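Local coordinates for BH0493 protein (Bacillus halodurans C-125, PDB 2QEE), which binds zinc and probably works as a metal-dependent enzyme of the amidohydrolase superfamily, at residues 17-22 / 400-405; 169-174 / 215-220; 220-225 / 253-258; 339-344 / 379-384. All coordinates share one frame; numbering follows the deposited sequence. Where two conformers were deposited one is given.

Contact 1 of 4, residues 17-22 / 400-405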
loop_
_atom_site.group_PDB
_atom_site.type_symbol
_atom_site.label_atom_id
_atom_site.label_comp_id
_atom_site.label_asym_id
_atom_site.label_seq_id
_atom_site.Cartn_x
_atom_site.Cartn_y
_atom_site.Cartn_z
ATOM N N ASN C 17 -19.120 21.622 8.482
ATOM C CA ASN C 17 -20.556 21.856 8.533
ATOM C C ASN C 17 -21.290 21.308 7.304
ATOM O O ASN C 17 -22.360 20.686 7.470
ATOM C CB ASN C 17 -20.863 23.358 8.671
ATOM C CG ASN C 17 -20.451 23.932 10.014
ATOM O OD1 ASN C 17 -20.318 25.164 10.137
ATOM N ND2 ASN C 17 -20.302 23.087 11.036
ATOM N N ALA C 18 -20.788 21.561 6.099
ATOM C CA ALA C 18 -21.404 21.064 4.880
ATOM C C ALA C 18 -21.513 19.509 4.921
ATOM O O ALA C 18 -22.591 18.921 4.615
ATOM C CB ALA C 18 -20.608 21.503 3.696
ATOM N N VAL C 19 -20.414 18.851 5.321
ATOM C CA VAL C 19 -20.369 17.366 5.367
ATOM C C VAL C 19 -21.356 16.838 6.388
ATOM O O VAL C 19 -22.177 15.944 6.086
ATOM C CB VAL C 19 -18.940 16.905 5.680
ATOM C CG1 VAL C 19 -18.933 15.414 5.943
ATOM C CG2 VAL C 19 -18.076 17.085 4.419
ATOM N N ASN C 20 -21.369 17.465 7.560
ATOM C CA ASN C 20 -22.280 17.034 8.628
ATOM C C ASN C 20 -23.723 17.243 8.261
ATOM O O ASN C 20 -24.545 16.384 8.545
ATOM C CB ASN C 20 -21.938 17.696 9.957
ATOM C CG ASN C 20 -20.624 17.134 10.546
ATOM O OD1 ASN C 20 -20.203 16.036 10.171
ATOM N ND2 ASN C 20 -19.994 17.872 11.464
ATOM N N ASN C 21 -24.028 18.357 7.608
ATOM C CA ASN C 21 -25.393 18.691 7.236
ATOM C C ASN C 21 -25.966 18.050 5.972
ATOM O O ASN C 21 -27.197 18.080 5.753
ATOM C CB ASN C 21 -25.501 20.221 7.092
ATOM C CG ASN C 21 -25.359 20.918 8.402
ATOM O OD1 ASN C 21 -25.659 20.349 9.447
ATOM N ND2 ASN C 21 -24.885 22.171 8.369
ATOM N N GLN C 22 -25.114 17.455 5.128
ATOM C CA GLN C 22 -25.580 16.921 3.869
ATOM C C GLN C 22 -26.272 15.592 4.159
ATOM O O GLN C 22 -25.649 14.692 4.723
ATOM C CB GLN C 22 -24.400 16.628 2.932
ATOM C CG GLN C 22 -24.764 15.734 1.719
ATOM C CD GLN C 22 -25.791 16.418 0.804
ATOM O OE1 GLN C 22 -25.755 17.642 0.586
ATOM N NE2 GLN C 22 -26.734 15.620 0.244
ATOM N N ARG C 400 -22.326 21.946 -3.014
ATOM C CA ARG C 400 -22.599 21.224 -4.236
ATOM C C ARG C 400 -21.722 19.944 -4.325
ATOM O O ARG C 400 -22.188 18.830 -4.618
ATOM C CB ARG C 400 -22.302 22.145 -5.414
ATOM C CG ARG C 400 -22.347 21.461 -6.708
ATOM C CD ARG C 400 -21.671 22.258 -7.794
ATOM N NE ARG C 400 -20.227 22.368 -7.508
ATOM C CZ ARG C 400 -19.445 23.241 -8.122
ATOM N NH1 ARG C 400 -19.977 24.045 -9.051
ATOM N NH2 ARG C 400 -18.150 23.301 -7.818
ATOM N N ASP C 401 -20.420 20.104 -4.115
ATOM C CA ASP C 401 -19.490 18.973 -4.234
ATOM C C ASP C 401 -19.848 17.916 -3.175
ATOM O O ASP C 401 -19.755 16.708 -3.473
ATOM C CB ASP C 401 -18.034 19.429 -3.972
ATOM C CG ASP C 401 -17.481 20.430 -5.017
ATOM O OD1 ASP C 401 -17.947 20.524 -6.152
ATOM O OD2 ASP C 401 -16.571 21.186 -4.597
ATOM N N VAL C 402 -20.158 18.354 -1.951
ATOM C CA VAL C 402 -20.478 17.458 -0.859
ATOM C C VAL C 402 -21.763 16.681 -1.199
ATOM O O VAL C 402 -21.857 15.468 -0.989
ATOM C CB VAL C 402 -20.556 18.194 0.508
ATOM C CG1 VAL C 402 -21.181 17.304 1.593
ATOM C CG2 VAL C 402 -19.130 18.618 0.948
ATOM N N ALA C 403 -22.718 17.392 -1.811
ATOM C CA ALA C 403 -23.960 16.711 -2.223
ATOM C C ALA C 403 -23.654 15.668 -3.310
ATOM O O ALA C 403 -24.272 14.586 -3.309
ATOM C CB ALA C 403 -24.995 17.747 -2.703
ATOM N N ASP C 404 -22.735 15.956 -4.231
ATOM C CA ASP C 404 -22.345 14.996 -5.250
ATOM C C ASP C 404 -21.783 13.744 -4.596
ATOM O O ASP C 404 -22.227 12.619 -4.877
ATOM C CB ASP C 404 -21.302 15.608 -6.200
ATOM C CG ASP C 404 -21.933 16.547 -7.235
ATOM O OD1 ASP C 404 -23.156 16.434 -7.495
ATOM O OD2 ASP C 404 -21.201 17.399 -7.795
ATOM N N LEU C 405 -20.846 13.942 -3.686
ATOM C CA LEU C 405 -20.141 12.805 -3.094
ATOM C C LEU C 405 -21.072 11.942 -2.236
ATOM O O LEU C 405 -20.945 10.722 -2.284
ATOM C CB LEU C 405 -18.989 13.288 -2.196
ATOM C CG LEU C 405 -17.859 13.976 -3.012
ATOM C CD1 LEU C 405 -16.957 14.697 -2.028
ATOM C CD2 LEU C 405 -17.040 12.891 -3.811
#
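Val19 and Val402 mark the close approach of two helices, their CA atoms 6.2 Å apart, and where the 17-22 segment leaves helical geometry at Gln22, the CA of Gln22 is 6.3 Å from that of Ala403. Val402 points at the other helix and has the largest share of the contact. Its CG1 lies 3.6 Å from Gln22 CB and also rests on the carbonyl oxygen of Ala18, while its CG2 meets Val19 CG2 at 3.9 Å, the two valine side chains crossing at about a right angle. Helix 8-21, near the N-terminus, is thereby packed against helix 395-414, the last of the chain, and Leu379 of helix 363-388 closes on both valines. Lys372 NZ binds the carbonyl oxygens of Val19 and Gln22, giving the end of helix 8-21 a cationic partner. Gln22 also reaches across: CG stands anti to the backbone N (chi1 165°), and the bend at chi2 (63°) lays CD over the Ala403 backbone, 3.5 Å from its CA. OE1 touches Ala403 CB at 3.4 Å. An alanine in place of Gln22 would keep CB on Val402 but would probably open a gap over Ala403, where the amide now lies. Farther round helix 395-414, Arg400 NE and NH2 both grip Asp401 OD1, and Asp401 OD2 is hydrogen-bonded to Ser89 of a neighbouring subunit.

Contact 2 of 4, residues 169-174 / 215-220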
loop_
_atom_site.group_PDB
_atom_site.type_symbol
_atom_site.label_atom_id
_atom_site.label_comp_id
_atom_site.label_asym_id
_atom_site.label_seq_id
_atom_site.Cartn_x
_atom_site.Cartn_y
_atom_site.Cartn_z
ATOM N N ALA C 169 -34.719 -0.702 -2.928
ATOM C CA ALA C 169 -34.319 -2.107 -3.184
ATOM C C ALA C 169 -33.063 -2.235 -4.017
ATOM O O ALA C 169 -32.815 -1.451 -4.948
ATOM C CB ALA C 169 -35.472 -2.875 -3.910
ATOM N N ALA C 170 -32.318 -3.317 -3.767
ATOM C CA ALA C 170 -31.280 -3.729 -4.690
ATOM C C ALA C 170 -31.316 -5.257 -4.772
ATOM O O ALA C 170 -31.404 -5.894 -3.736
ATOM C CB ALA C 170 -29.860 -3.274 -4.208
ATOM N N LEU C 171 -31.276 -5.780 -5.981
ATOM C CA LEU C 171 -31.536 -7.214 -6.251
ATOM C C LEU C 171 -30.207 -7.960 -6.081
ATOM O O LEU C 171 -29.344 -7.808 -6.939
ATOM C CB LEU C 171 -32.088 -7.387 -7.686
ATOM C CG LEU C 171 -32.416 -8.801 -8.192
ATOM C CD1 LEU C 171 -33.297 -9.547 -7.151
ATOM C CD2 LEU C 171 -33.082 -8.706 -9.564
ATOM N N ARG C 172 -30.092 -8.726 -4.994
ATOM C CA ARG C 172 -28.880 -9.506 -4.677
ATOM C C ARG C 172 -28.963 -10.840 -5.409
ATOM O O ARG C 172 -29.947 -11.576 -5.246
ATOM C CB ARG C 172 -28.755 -9.699 -3.158
ATOM C CG ARG C 172 -27.551 -10.556 -2.735
ATOM C CD ARG C 172 -27.645 -11.051 -1.315
ATOM N NE ARG C 172 -26.365 -11.636 -0.905
ATOM C CZ ARG C 172 -26.101 -12.933 -0.987
ATOM N NH1 ARG C 172 -27.037 -13.742 -1.446
ATOM N NH2 ARG C 172 -24.913 -13.416 -0.610
ATOM N N LEU C 173 -27.930 -11.159 -6.184
ATOM C CA LEU C 173 -27.991 -12.350 -7.062
ATOM C C LEU C 173 -26.954 -13.456 -6.807
ATOM O O LEU C 173 -26.856 -14.364 -7.638
ATOM C CB LEU C 173 -27.963 -11.916 -8.516
ATOM C CG LEU C 173 -29.174 -11.092 -9.027
ATOM C CD1 LEU C 173 -28.923 -10.602 -10.420
ATOM C CD2 LEU C 173 -30.471 -11.916 -8.880
ATOM N N ASP C 174 -26.260 -13.437 -5.664
ATOM C CA ASP C 174 -25.187 -14.403 -5.372
ATOM C C ASP C 174 -25.638 -15.880 -5.636
ATOM O O ASP C 174 -24.941 -16.607 -6.336
ATOM C CB ASP C 174 -24.655 -14.224 -3.945
ATOM C CG ASP C 174 -23.958 -12.865 -3.779
ATOM O OD1 ASP C 174 -24.414 -11.913 -4.386
ATOM O OD2 ASP C 174 -22.958 -12.769 -3.081
ATOM N N GLU C 215 -39.385 -6.141 -11.804
ATOM C CA GLU C 215 -40.727 -5.570 -11.800
ATOM C C GLU C 215 -41.243 -5.444 -10.369
ATOM O O GLU C 215 -41.775 -4.417 -9.960
ATOM C CB GLU C 215 -41.643 -6.481 -12.621
ATOM C CG GLU C 215 -43.124 -6.214 -12.477
ATOM C CD GLU C 215 -43.942 -7.063 -13.429
ATOM O OE1 GLU C 215 -43.440 -8.118 -13.903
ATOM O OE2 GLU C 215 -45.097 -6.660 -13.715
ATOM N N ARG C 216 -41.069 -6.502 -9.604
ATOM C CA ARG C 216 -41.506 -6.537 -8.234
ATOM C C ARG C 216 -40.799 -5.522 -7.287
ATOM O O ARG C 216 -41.448 -4.850 -6.455
ATOM C CB ARG C 216 -41.334 -7.951 -7.701
ATOM C CG ARG C 216 -42.067 -8.222 -6.425
ATOM C CD ARG C 216 -42.137 -9.754 -6.157
ATOM N NE ARG C 216 -43.006 -10.517 -7.083
ATOM C CZ ARG C 216 -42.589 -11.488 -7.899
ATOM N NH1 ARG C 216 -41.319 -11.854 -7.936
ATOM N NH2 ARG C 216 -43.454 -12.114 -8.681
ATOM N N MET C 217 -39.470 -5.453 -7.383
ATOM C CA MET C 217 -38.674 -4.731 -6.384
ATOM C C MET C 217 -38.334 -3.309 -6.792
ATOM O O MET C 217 -37.986 -2.485 -5.918
ATOM C CB MET C 217 -37.356 -5.469 -6.169
ATOM C CG MET C 217 -37.436 -6.704 -5.326
ATOM S SD MET C 217 -35.758 -7.358 -5.100
ATOM C CE MET C 217 -36.124 -8.744 -4.030
ATOM N N ASP C 218 -38.361 -3.054 -8.095
ATOM C CA ASP C 218 -37.872 -1.821 -8.686
ATOM C C ASP C 218 -36.443 -1.487 -8.187
ATOM O O ASP C 218 -36.179 -0.375 -7.758
ATOM C CB ASP C 218 -38.798 -0.647 -8.395
ATOM C CG ASP C 218 -38.432 0.581 -9.210
ATOM O OD1 ASP C 218 -37.750 0.460 -10.272
ATOM O OD2 ASP C 218 -38.810 1.693 -8.786
ATOM N N PRO C 219 -35.508 -2.420 -8.356
ATOM C CA PRO C 219 -34.192 -2.247 -7.714
ATOM C C PRO C 219 -33.427 -1.119 -8.397
ATOM O O PRO C 219 -33.556 -0.906 -9.619
ATOM C CB PRO C 219 -33.513 -3.615 -7.990
ATOM C CG PRO C 219 -34.075 -4.032 -9.331
ATOM C CD PRO C 219 -35.547 -3.618 -9.217
ATOM N N VAL C 220 -32.585 -0.417 -7.625
ATOM C CA VAL C 220 -31.670 0.567 -8.178
ATOM C C VAL C 220 -30.453 -0.036 -8.866
ATOM O O VAL C 220 -29.827 0.600 -9.703
ATOM C CB VAL C 220 -31.281 1.624 -7.069
ATOM C CG1 VAL C 220 -32.551 2.385 -6.651
ATOM C CG2 VAL C 220 -30.679 0.971 -5.910
HETATM O O HOH W 1 -36.259 0.536 -5.171
#
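Leu171 and Met217 meet through their torsions: Leu171 holds CG anti to the backbone N (chi1 179°), Met217 has CG anti to its carbonyl carbon (chi1 -77°), and beyond CG the methionine chain is extended. The two side chains are set crosswise, with Leu171 CD1 against Met217 SD at 3.9 Å. Closer to the backbone, Ala169 CB points at the end of helix 200-217, 3.9 Å from Met217 CB and 3.2 Å from Met217 O. Pro219 CB lies 4.0 Å from Leu171 CB, nearer the main chain. Asp218, with its positive phi, ends the helix and turns the chain back towards strand 222-226, which lies parallel to strand 171-172. This is the return half of a beta-alpha-beta crossover, with Trp213 of the helix also packing on Leu171. The one direct hydrogen bond between the segments runs from Val220 N to Ala169 O, 2.9 Å long with an N-H...O angle of 160°, the donor tilted slightly from the carbonyl plane. The same oxygen receives a CA-H...O contact from Pro219 CA at 3.2 Å and is touched by the CG2 methyl of Val220. A water accepts from Ala169 N and donates to Asp218 O, the latter at 2.7 Å. Both polar backbone atoms of Ala169 are therefore satisfied although Ala169 is buried: the hydrogen bonding here is carried by main chain and water, while the side chains contribute shape and hydrophobic surface.

Contact 3 of 4, residues 220-225 / 253-258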
loop_
_atom_site.group_PDB
_atom_site.type_symbol
_atom_site.label_atom_id
_atom_site.label_comp_id
_atom_site.label_asym_id
_atom_site.label_seq_id
_atom_site.Cartn_x
_atom_site.Cartn_y
_atom_site.Cartn_z
ATOM N N VAL C 220 -32.585 -0.417 -7.625
ATOM C CA VAL C 220 -31.670 0.567 -8.178
ATOM C C VAL C 220 -30.453 -0.036 -8.866
ATOM O O VAL C 220 -29.827 0.600 -9.703
ATOM C CB VAL C 220 -31.281 1.624 -7.069
ATOM C CG1 VAL C 220 -32.551 2.385 -6.651
ATOM C CG2 VAL C 220 -30.679 0.971 -5.910
ATOM N N TYR C 221 -30.096 -1.263 -8.490
ATOM C CA TYR C 221 -29.064 -2.024 -9.184
ATOM C C TYR C 221 -29.252 -3.500 -8.828
ATOM O O TYR C 221 -29.994 -3.823 -7.870
ATOM C CB TYR C 221 -27.610 -1.514 -8.850
ATOM C CG TYR C 221 -27.245 -1.469 -7.377
ATOM C CD1 TYR C 221 -26.869 -2.649 -6.704
ATOM C CD2 TYR C 221 -27.193 -0.234 -6.656
ATOM C CE1 TYR C 221 -26.528 -2.662 -5.307
ATOM C CE2 TYR C 221 -26.834 -0.213 -5.281
ATOM C CZ TYR C 221 -26.509 -1.434 -4.611
ATOM O OH TYR C 221 -26.129 -1.410 -3.283
ATOM N N MET C 222 -28.618 -4.359 -9.605
ATOM C CA MET C 222 -28.458 -5.792 -9.308
ATOM C C MET C 222 -27.022 -6.012 -8.815
ATOM O O MET C 222 -26.090 -5.413 -9.371
ATOM C CB MET C 222 -28.644 -6.593 -10.599
ATOM C CG MET C 222 -30.133 -6.529 -11.091
ATOM S SD MET C 222 -30.394 -7.525 -12.604
ATOM C CE MET C 222 -29.802 -6.420 -13.900
ATOM N N ALA C 223 -26.834 -6.872 -7.826
ATOM C CA ALA C 223 -25.503 -6.955 -7.199
ATOM C C ALA C 223 -25.062 -8.398 -7.036
ATOM O O ALA C 223 -25.908 -9.310 -6.850
ATOM C CB ALA C 223 -25.556 -6.325 -5.853
ATOM N N VAL C 224 -23.741 -8.573 -6.941
ATOM C CA VAL C 224 -23.160 -9.893 -6.604
ATOM C C VAL C 224 -21.825 -9.649 -5.915
ATOM O O VAL C 224 -21.209 -8.597 -6.165
ATOM C CB VAL C 224 -23.005 -10.750 -7.859
ATOM C CG1 VAL C 224 -21.958 -10.149 -8.871
ATOM C CG2 VAL C 224 -22.625 -12.203 -7.478
ATOM N N SER C 225 -21.467 -10.557 -5.005
ATOM C CA SER C 225 -20.123 -10.591 -4.429
ATOM C C SER C 225 -19.363 -11.738 -5.056
ATOM O O SER C 225 -19.934 -12.841 -5.319
ATOM C CB SER C 225 -20.135 -10.701 -2.905
ATOM O OG SER C 225 -20.637 -11.951 -2.463
ATOM N N HIS C 253 -33.222 -2.567 -19.121
ATOM C CA HIS C 253 -33.800 -1.831 -18.017
ATOM C C HIS C 253 -32.976 -0.609 -17.484
ATOM O O HIS C 253 -33.406 0.080 -16.557
ATOM C CB HIS C 253 -34.056 -2.789 -16.870
ATOM C CG HIS C 253 -35.214 -3.703 -17.106
ATOM N ND1 HIS C 253 -35.112 -4.866 -17.845
ATOM C CD2 HIS C 253 -36.509 -3.603 -16.734
ATOM C CE1 HIS C 253 -36.295 -5.460 -17.890
ATOM N NE2 HIS C 253 -37.160 -4.709 -17.231
ATOM N N ASN C 254 -31.823 -0.365 -18.094
ATOM C CA ASN C 254 -30.885 0.674 -17.693
ATOM C C ASN C 254 -30.597 0.583 -16.195
ATOM O O ASN C 254 -30.655 1.602 -15.503
ATOM C CB ASN C 254 -31.389 2.082 -18.035
ATOM C CG ASN C 254 -30.274 3.131 -18.046
ATOM O OD1 ASN C 254 -30.541 4.313 -17.781
ATOM N ND2 ASN C 254 -29.024 2.715 -18.326
ATOM N N ILE C 255 -30.276 -0.630 -15.722
ATOM C CA ILE C 255 -30.012 -0.914 -14.313
ATOM C C ILE C 255 -28.496 -1.264 -14.214
ATOM O O ILE C 255 -28.035 -2.135 -14.958
ATOM C CB ILE C 255 -30.864 -2.144 -13.857
ATOM C CG1 ILE C 255 -32.369 -1.819 -13.905
ATOM C CG2 ILE C 255 -30.543 -2.573 -12.424
ATOM C CD1 ILE C 255 -32.709 -0.471 -13.235
ATOM N N PRO C 256 -27.730 -0.564 -13.348
ATOM C CA PRO C 256 -26.297 -0.953 -13.190
ATOM C C PRO C 256 -26.147 -2.340 -12.564
ATOM O O PRO C 256 -27.075 -2.828 -11.833
ATOM C CB PRO C 256 -25.725 0.096 -12.211
ATOM C CG PRO C 256 -26.688 1.286 -12.250
ATOM C CD PRO C 256 -28.071 0.652 -12.557
ATOM N N PHE C 257 -24.973 -2.942 -12.811
ATOM C CA PHE C 257 -24.560 -4.192 -12.179
ATOM C C PHE C 257 -23.475 -3.870 -11.132
ATOM O O PHE C 257 -22.420 -3.323 -11.503
ATOM C CB PHE C 257 -23.969 -5.039 -13.261
ATOM C CG PHE C 257 -23.562 -6.426 -12.816
ATOM C CD1 PHE C 257 -24.151 -7.037 -11.724
ATOM C CD2 PHE C 257 -22.581 -7.101 -13.532
ATOM C CE1 PHE C 257 -23.741 -8.343 -11.363
ATOM C CE2 PHE C 257 -22.185 -8.403 -13.166
ATOM C CZ PHE C 257 -22.765 -8.985 -12.064
ATOM N N ALA C 258 -23.743 -4.191 -9.883
ATOM C CA ALA C 258 -22.789 -3.902 -8.818
ATOM C C ALA C 258 -21.990 -5.161 -8.564
ATOM O O ALA C 258 -22.568 -6.220 -8.228
ATOM C CB ALA C 258 -23.488 -3.472 -7.551
#
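Met222 O takes the shortest bond of the contact, from Ala258 N at 2.7 Å, and two groups of Phe257 close on the same oxygen: its CA-H, and CD1 at the ring edge 3.5 Å away. The segments are neighbouring parallel strands, 222-226 and 257-264, of a beta-alpha-beta unit whose connecting helix is 237-253, as expected of the barrel of the amidohydrolase superfamily. A Schellman motif at Asn254 ends that helix before the chain enters the second strand. Two further bonds continue the parallel pairing, Met222 N to Pro256 O at 3.1 Å and Val224 N to Ala258 O at 2.9 Å, each donor lying nearly along the C=O axis. Ala223 CA adds a CA-H...O contact to Ala258 O at 3.2 Å. Side chains alternate about this backbone, Ala223 and Ala258 on one face of the sheet, Met222 and Phe257 on the other. On the alanine side Tyr221 has CG between its backbone N and carbonyl carbon (chi1 55°), and ring atom CD1 comes to 3.6 Å from Ala258 CB. Its hydroxyl is hydrogen-bonded to Met27 O, and its side chain packs on the zinc ligand His28. Leu299 of strand 298-302 also touches both Tyr221 and Ala258. On the phenylalanine side, Ile255 CG2 lies 4.2 Å from the CE methyl of Met222. Val224 CG1 approaches the far end of the Phe257 ring, 3.5 Å from CZ.

Contact 4 of 4, residues 339-344 / 379-384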
loop_
_atom_site.group_PDB
_atom_site.type_symbol
_atom_site.label_atom_id
_atom_site.label_comp_id
_atom_site.label_asym_id
_atom_site.label_seq_id
_atom_site.Cartn_x
_atom_site.Cartn_y
_atom_site.Cartn_z
ATOM N N MET C 339 -7.467 5.544 0.636
ATOM C CA MET C 339 -8.291 5.307 -0.519
ATOM C C MET C 339 -8.947 6.614 -0.975
ATOM O O MET C 339 -8.987 6.884 -2.152
ATOM C CB MET C 339 -9.377 4.287 -0.150
ATOM C CG MET C 339 -8.861 2.829 -0.164
ATOM S SD MET C 339 -10.228 1.715 0.349
ATOM C CE MET C 339 -11.390 1.993 -1.032
ATOM N N THR C 340 -9.514 7.381 -0.043
ATOM C CA THR C 340 -10.239 8.607 -0.364
ATOM C C THR C 340 -9.284 9.629 -1.024
ATOM O O THR C 340 -9.657 10.305 -1.963
ATOM C CB THR C 340 -10.986 9.137 0.894
ATOM O OG1 THR C 340 -11.899 8.102 1.359
ATOM C CG2 THR C 340 -11.806 10.395 0.598
ATOM N N ARG C 341 -8.052 9.709 -0.524
ATOM C CA ARG C 341 -7.069 10.617 -1.099
ATOM C C ARG C 341 -6.682 10.191 -2.514
ATOM O O ARG C 341 -6.633 11.025 -3.424
ATOM C CB ARG C 341 -5.829 10.714 -0.168
ATOM C CG ARG C 341 -6.186 11.488 1.112
ATOM C CD ARG C 341 -5.079 11.548 2.118
ATOM N NE ARG C 341 -5.540 12.342 3.278
ATOM C CZ ARG C 341 -5.485 13.694 3.322
ATOM N NH1 ARG C 341 -4.919 14.406 2.310
ATOM N NH2 ARG C 341 -5.961 14.324 4.369
ATOM N N MET C 342 -6.374 8.912 -2.719
ATOM C CA MET C 342 -6.030 8.400 -4.054
ATOM C C MET C 342 -7.178 8.659 -5.033
ATOM O O MET C 342 -6.970 9.150 -6.140
ATOM C CB MET C 342 -5.696 6.886 -4.065
ATOM C CG MET C 342 -4.376 6.552 -3.297
ATOM S SD MET C 342 -3.966 4.821 -3.575
ATOM C CE MET C 342 -5.219 3.909 -2.639
ATOM N N ARG C 343 -8.384 8.395 -4.545
ATOM C CA ARG C 343 -9.561 8.575 -5.385
ATOM C C ARG C 343 -9.737 10.060 -5.776
ATOM O O ARG C 343 -9.954 10.373 -6.933
ATOM C CB ARG C 343 -10.797 8.061 -4.653
ATOM C CG ARG C 343 -10.793 6.525 -4.620
ATOM C CD ARG C 343 -11.829 6.038 -3.646
ATOM N NE ARG C 343 -11.989 4.592 -3.801
ATOM C CZ ARG C 343 -13.014 3.939 -3.230
ATOM N NH1 ARG C 343 -13.876 4.602 -2.479
ATOM N NH2 ARG C 343 -13.226 2.625 -3.469
ATOM N N MET C 344 -9.664 10.961 -4.819
ATOM C CA MET C 344 -9.896 12.367 -5.111
ATOM C C MET C 344 -8.763 12.871 -5.976
ATOM O O MET C 344 -8.984 13.692 -6.841
ATOM C CB MET C 344 -9.994 13.173 -3.838
ATOM C CG MET C 344 -10.614 14.611 -4.139
ATOM S SD MET C 344 -11.184 15.425 -2.657
ATOM C CE MET C 344 -12.697 14.476 -2.341
ATOM N N LEU C 379 -11.249 16.595 2.050
ATOM C CA LEU C 379 -11.761 17.781 1.323
ATOM C C LEU C 379 -11.066 19.102 1.731
ATOM O O LEU C 379 -10.705 19.916 0.880
ATOM C CB LEU C 379 -13.292 17.896 1.566
ATOM C CG LEU C 379 -14.139 16.892 0.765
ATOM C CD1 LEU C 379 -15.557 16.994 1.357
ATOM C CD2 LEU C 379 -14.114 17.263 -0.751
ATOM N N ILE C 380 -10.864 19.279 3.021
ATOM C CA ILE C 380 -10.191 20.493 3.562
ATOM C C ILE C 380 -8.791 20.625 2.880
ATOM O O ILE C 380 -8.447 21.676 2.312
ATOM C CB ILE C 380 -10.123 20.505 5.125
ATOM C CG1 ILE C 380 -11.530 20.715 5.691
ATOM C CG2 ILE C 380 -9.208 21.629 5.565
ATOM C CD1 ILE C 380 -11.730 20.292 7.198
ATOM N N ASP C 381 -8.030 19.531 2.882
ATOM C CA ASP C 381 -6.684 19.565 2.252
ATOM C C ASP C 381 -6.776 19.901 0.759
ATOM O O ASP C 381 -5.962 20.685 0.239
ATOM C CB ASP C 381 -6.019 18.188 2.402
ATOM C CG ASP C 381 -5.285 18.042 3.741
ATOM O OD1 ASP C 381 -5.101 19.073 4.487
ATOM O OD2 ASP C 381 -4.876 16.884 4.065
ATOM N N LYS C 382 -7.727 19.259 0.050
ATOM C CA LYS C 382 -7.838 19.473 -1.405
ATOM C C LYS C 382 -8.313 20.889 -1.754
ATOM O O LYS C 382 -7.790 21.499 -2.676
ATOM C CB LYS C 382 -8.728 18.393 -2.058
ATOM C CG LYS C 382 -7.941 17.135 -2.467
ATOM C CD LYS C 382 -7.233 16.442 -1.275
ATOM C CE LYS C 382 -6.434 15.151 -1.717
ATOM N NZ LYS C 382 -5.243 15.627 -2.495
ATOM N N TYR C 383 -9.308 21.403 -1.023
ATOM C CA TYR C 383 -9.713 22.773 -1.205
ATOM C C TYR C 383 -8.601 23.715 -0.872
ATOM O O TYR C 383 -8.374 24.684 -1.629
ATOM C CB TYR C 383 -10.945 23.105 -0.378
ATOM C CG TYR C 383 -12.215 22.477 -0.906
ATOM C CD1 TYR C 383 -12.640 22.671 -2.248
ATOM C CD2 TYR C 383 -13.045 21.742 -0.042
ATOM C CE1 TYR C 383 -13.862 22.130 -2.701
ATOM C CE2 TYR C 383 -14.248 21.184 -0.492
ATOM C CZ TYR C 383 -14.614 21.376 -1.815
ATOM O OH TYR C 383 -15.827 20.812 -2.192
ATOM N N ASP C 384 -7.890 23.465 0.230
ATOM C CA ASP C 384 -6.792 24.375 0.601
ATOM C C ASP C 384 -5.730 24.432 -0.465
ATOM O O ASP C 384 -5.212 25.498 -0.753
ATOM C CB ASP C 384 -6.176 24.015 1.943
ATOM C CG ASP C 384 -5.335 25.178 2.529
ATOM O OD1 ASP C 384 -5.754 26.341 2.408
ATOM O OD2 ASP C 384 -4.283 24.871 3.088
#
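A salt bridge beside an apolar patch joins helix 333-347 to helix 363-388, with Arg341 meeting Asp381 and Met344 meeting Leu379 and Lys382, close to a neighbouring subunit. The short helical segments run in roughly the same direction, 32° apart, and their axes approach to 11.2 Å. Arg341 reaches out with a chain extended from CG to NE, and both its terminal nitrogens converge on Asp381 OD2: NH2 at 2.8 Å, NH1 by a weaker bond of 3.0 Å. The oxygen lies near the guanidinium plane, although the carboxylate itself is turned 56° against it. In this helix-helix packing each charge has a second partner, since Asn337 OD1 accepts from Arg341 NE and Asp381 OD1 pairs with Arg8 of helix 8-21. A leucine in place of Arg341 would probably leave Asp381 OD2 without its cationic mate. Met344 CG is anti to the backbone N, and the bend at chi3 (-74°) turns CE onto Leu379 CD2 at 3.5 Å. Met344 SD lies 3.7 Å from Lys382 CG, the two chains sliding past each other in opposite directions. Lys382 carries NZ across to a salt bridge with Glu345 of helix 333-347, and Val91 of the neighbouring subunit packs on Met344.

The four contacts fall into two pairs. Contacts 2 and 3 share Val220 and have centres about 8 Å apart; Leu173 N probably bonds to Ala223 O at 2.8 Å, tying strand 171-172 to strand 222-226. This pair lies near the metal site: the bound zinc is about 8 Å from the side chain of Tyr221 and about 10 Å from that of Ala170. Contacts 1 and 4, with centres about 14 Å apart, join helices and both touch a second subunit. Leu405 packs on Leu379, and Tyr383 OH probably bonds Asp401 OD2 at 2.5 Å. The Arg341 side chain lies about 8 Å from a bound magnesium ion. Contacts 2 and 4 are centred about 33 Å apart.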